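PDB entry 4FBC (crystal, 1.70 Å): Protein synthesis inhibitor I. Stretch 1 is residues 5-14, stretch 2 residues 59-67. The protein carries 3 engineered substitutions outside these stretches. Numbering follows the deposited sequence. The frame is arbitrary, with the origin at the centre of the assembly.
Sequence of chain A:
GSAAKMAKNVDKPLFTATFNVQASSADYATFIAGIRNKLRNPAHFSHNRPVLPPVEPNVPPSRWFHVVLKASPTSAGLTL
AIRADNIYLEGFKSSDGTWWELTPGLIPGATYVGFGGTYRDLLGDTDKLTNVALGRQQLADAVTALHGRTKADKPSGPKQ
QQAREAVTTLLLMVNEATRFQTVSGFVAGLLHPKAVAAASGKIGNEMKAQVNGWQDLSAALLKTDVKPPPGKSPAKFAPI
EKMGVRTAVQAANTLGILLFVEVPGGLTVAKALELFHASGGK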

# COMPACT_ATOMS: atom_id res chain seq x y z
N LYS A 5 5.33 -22.12 -1.30
CA LYS A 5 6.33 -22.04 -0.24
C LYS A 5 6.08 -20.84 0.67
O LYS A 5 5.53 -19.83 0.24
N MET A 6 6.46 -20.97 1.94
CA MET A 6 6.18 -19.95 2.93
C MET A 6 7.09 -18.73 2.80
O MET A 6 8.25 -18.83 2.40
N ALA A 7 6.55 -17.56 3.15
CA ALA A 7 7.33 -16.33 3.18
C ALA A 7 8.42 -16.39 4.24
O ALA A 7 8.30 -17.14 5.22
N LYS A 8 9.47 -15.59 4.05
CA LYS A 8 10.56 -15.46 5.03
C LYS A 8 10.64 -14.04 5.56
O LYS A 8 10.24 -13.10 4.87
N ASN A 9 11.18 -13.88 6.77
CA ASN A 9 11.43 -12.56 7.36
C ASN A 9 10.19 -11.71 7.64
O ASN A 9 10.29 -10.49 7.75
N VAL A 10 9.03 -12.35 7.78
CA VAL A 10 7.80 -11.61 8.08
C VAL A 10 7.92 -10.83 9.40
O VAL A 10 7.39 -9.72 9.53
N ASP A 11 8.63 -11.41 10.37
CA ASP A 11 8.86 -10.73 11.64
C ASP A 11 10.29 -10.18 11.75
O ASP A 11 10.80 -9.95 12.85
N LYS A 12 10.94 -9.99 10.60
CA LYS A 12 12.21 -9.26 10.54
C LYS A 12 12.07 -8.12 9.54
O LYS A 12 12.69 -8.12 8.49
N PRO A 13 11.25 -7.12 9.90
CA PRO A 13 10.94 -6.04 8.95
C PRO A 13 12.17 -5.22 8.59
O PRO A 13 13.04 -5.02 9.43
N LEU A 14 12.24 -4.76 7.34
CA LEU A 14 13.33 -3.88 6.91
C LEU A 14 13.25 -2.52 7.61
O LEU A 14 14.28 -1.87 7.83
N VAL A 59 12.73 -17.02 -5.12
CA VAL A 59 12.54 -17.05 -3.67
C VAL A 59 11.09 -16.66 -3.34
O VAL A 59 10.48 -15.88 -4.07
N PRO A 60 10.51 -17.24 -2.28
CA PRO A 60 9.21 -16.76 -1.78
C PRO A 60 9.39 -15.34 -1.24
O PRO A 60 10.54 -14.93 -1.05
N PRO A 61 8.29 -14.60 -0.99
CA PRO A 61 8.45 -13.21 -0.53
C PRO A 61 9.29 -13.12 0.75
O PRO A 61 8.87 -13.61 1.79
N SER A 62 10.47 -12.51 0.66
CA SER A 62 11.38 -12.45 1.80
C SER A 62 11.76 -11.03 2.23
O SER A 62 12.63 -10.85 3.09
N ARG A 63 11.10 -10.02 1.65
CA ARG A 63 11.34 -8.62 2.01
C ARG A 63 10.04 -8.00 2.53
O ARG A 63 9.07 -7.88 1.78
N TRP A 64 10.03 -7.62 3.81
CA TRP A 64 8.82 -7.15 4.49
C TRP A 64 9.09 -5.87 5.27
O TRP A 64 10.23 -5.60 5.65
N PHE A 65 8.04 -5.06 5.48
CA PHE A 65 8.10 -3.99 6.48
C PHE A 65 6.87 -4.06 7.37
O PHE A 65 5.90 -4.75 7.04
N HIS A 66 6.94 -3.39 8.52
CA HIS A 66 5.79 -3.28 9.41
C HIS A 66 5.23 -1.87 9.45
O HIS A 66 5.96 -0.88 9.33
N VAL A 67 3.92 -1.79 9.58
CA VAL A 67 3.25 -0.54 9.92
C VAL A 67 2.59 -0.74 11.27
O VAL A 67 1.87 -1.73 11.48

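Stretch 1 has no regular helix or strand, and it lies against a loop that leads into the strand 64-67 of stretch 2. Val59 makes no contact across the interface. Pro60 is the first residue to pack, and its CA-to-CB bond points toward stretch 1. Pro60 CG lies 3.5 Å from CG of Lys5, and Pro60 CB lies 3.3 Å from O of Met6. Lys5 is t at chi1 and p at chi2, and beyond this contact its end leads away. The Met6 CA-to-CB bond points away from stretch 2.

The Pro61 carbonyl is a shared acceptor, and Pro61 CB lies 4.4 Å from Ala7 CB. Pro61 O accepts a hydrogen bond from Lys8 N at 3.1 Å and another from Trp64 NE1 at 3.0 Å. Ala7 CB sits 3.3 Å from the same Pro61 O. Ser62 is p at chi1, with Ser62 CB 3.9 Å from Lys8 CB. Ser62 CA makes a CA-H...O contact with Lys8 O at 3.3 Å. Asn9, at chi1 m, brings its amide nearer to stretch 2, and Asn9 ND2 donates to Ser62 O at 2.9 Å with a nearly straight angle of 172°. A side chain thus holds a backbone carbonyl of the loop.

The Arg63 CA-to-CB bond points away overall, though CB touches stretch 1. Leu14, m then t, brings Leu14 CD1 to 3.6 Å from Arg63 NH2. The guanidinium finds its hydrogen bonds elsewhere in the structure.

Trp64 has the largest covered area of either stretch. Its chi1 is m and chi2 is 83°. Val10, t at chi1, lays Val10 CG2 over one face of the indole, 3.8 Å from the centroid of the Trp64 five-membered ring. Ala7 CB approaches Trp64 CZ2 at 3.5 Å, so small apolar groups pack against the buried ring. The Trp64 backbone is also engaged. Trp64 O accepts from Leu14 N at 2.8 Å and lies 3.4 Å from Pro13 CA. Water 1 accepts from Trp64 N at 2.9 Å and can donate to Lys12 O at 3.0 Å, linking the two stretches.

Phe65 is p at chi1, and the end of its side chain leads away. Phe65 CA still meets Pro13 CB at 3.9 Å.

His66 is m at chi1, and its ring end comes nearer to stretch 1. His66 NE2 donates to Val10 O at 2.8 Å, which places a proton on that nitrogen. Val10 lies within the type I turn from Asn9 to Lys12, so this bond ties the turn to the strand. Asp11 OD1 reaches the ring edge, 3.3 Å from His66 CE1. Pro13 CG covers one face, 3.8 Å from the His66 ring centroid. Val67 is out of reach.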

# COMPACT_ATOMS: atom_id res chain seq x y z
CB LYS A 5 7.74 -22.00 -0.84
CG LYS A 5 8.86 -22.19 0.18
CD LYS A 5 8.56 -23.35 1.13
CE LYS A 5 9.49 -23.33 2.34
NZ LYS A 5 8.73 -23.27 3.62
CB MET A 6 6.27 -20.53 4.35
CG MET A 6 5.20 -21.58 4.64
SD MET A 6 4.97 -21.86 6.41
CE MET A 6 6.60 -22.42 6.90
CB ALA A 7 6.42 -15.14 3.44
CB LYS A 8 11.90 -15.81 4.37
CG LYS A 8 11.97 -17.22 3.81
CD LYS A 8 13.36 -17.52 3.24
CE LYS A 8 13.39 -18.89 2.59
NZ LYS A 8 14.74 -19.21 2.04
CB ASN A 9 12.40 -11.76 6.47
CG ASN A 9 13.67 -12.52 6.17
OD1 ASN A 9 14.27 -13.12 7.06
ND2 ASN A 9 14.09 -12.50 4.91
CB VAL A 10 6.58 -12.54 8.10
CG1 VAL A 10 5.34 -11.79 8.56
CG2 VAL A 10 6.35 -13.13 6.72
CB ASP A 11 8.54 -11.65 12.83
CG ASP A 11 7.89 -10.90 13.99
OD1 ASP A 11 7.35 -9.80 13.78
OD2 ASP A 11 7.92 -11.42 15.13
CB LYS A 12 13.35 -10.18 10.13
CG LYS A 12 13.64 -11.27 11.14
CD LYS A 12 14.61 -12.30 10.58
CE LYS A 12 15.00 -13.28 11.66
NZ LYS A 12 13.84 -13.55 12.56
CB PRO A 13 9.95 -5.18 9.74
CG PRO A 13 10.29 -5.43 11.18
CD PRO A 13 10.67 -6.88 11.23
CB LEU A 14 13.30 -3.71 5.39
CG LEU A 14 13.68 -4.98 4.64
CD1 LEU A 14 13.24 -4.91 3.19
CD2 LEU A 14 15.18 -5.22 4.74
CB VAL A 59 13.58 -16.11 -2.97
CG1 VAL A 59 13.34 -16.01 -1.47
CG2 VAL A 59 15.02 -16.58 -3.23
CB PRO A 60 8.90 -17.71 -0.63
CG PRO A 60 9.71 -18.93 -0.91
CD PRO A 60 10.96 -18.45 -1.56
CB PRO A 61 7.01 -12.77 -0.24
CG PRO A 61 6.17 -13.63 -1.14
CD PRO A 61 6.88 -14.95 -1.21
CB SER A 62 12.66 -13.25 1.51
OG SER A 62 13.57 -12.52 0.70
CB ARG A 63 11.88 -7.84 0.81
CG ARG A 63 13.25 -8.31 0.33
CD ARG A 63 13.78 -7.44 -0.81
NE ARG A 63 14.00 -6.07 -0.37
CZ ARG A 63 13.21 -5.05 -0.70
NH1 ARG A 63 12.18 -5.25 -1.51
NH2 ARG A 63 13.47 -3.83 -0.24
CB TRP A 64 8.33 -8.22 5.47
CG TRP A 64 7.91 -9.49 4.79
CD1 TRP A 64 8.72 -10.51 4.38
CD2 TRP A 64 6.58 -9.86 4.42
NE1 TRP A 64 7.97 -11.49 3.78
CE2 TRP A 64 6.65 -11.12 3.79
CE3 TRP A 64 5.33 -9.25 4.57
CZ2 TRP A 64 5.52 -11.78 3.31
CZ3 TRP A 64 4.21 -9.91 4.08
CH2 TRP A 64 4.31 -11.16 3.46
CB PHE A 65 8.30 -2.59 5.85
CG PHE A 65 7.11 -2.06 5.08
CD1 PHE A 65 6.89 -2.47 3.76
CD2 PHE A 65 6.27 -1.10 5.63
CE1 PHE A 65 5.82 -1.96 3.02
CE2 PHE A 65 5.19 -0.59 4.90
CZ PHE A 65 4.97 -1.02 3.59
CB HIS A 66 6.17 -3.69 10.84
CG HIS A 66 6.38 -5.16 11.00
ND1 HIS A 66 6.71 -5.73 12.21
CD2 HIS A 66 6.30 -6.17 10.11
CE1 HIS A 66 6.83 -7.04 12.05
NE2 HIS A 66 6.60 -7.33 10.78
CB VAL A 67 2.23 -0.13 8.85
CG1 VAL A 67 1.30 0.97 9.39
CG2 VAL A 67 2.96 0.35 7.60
O HOH W 1 12.09 -8.50 5.61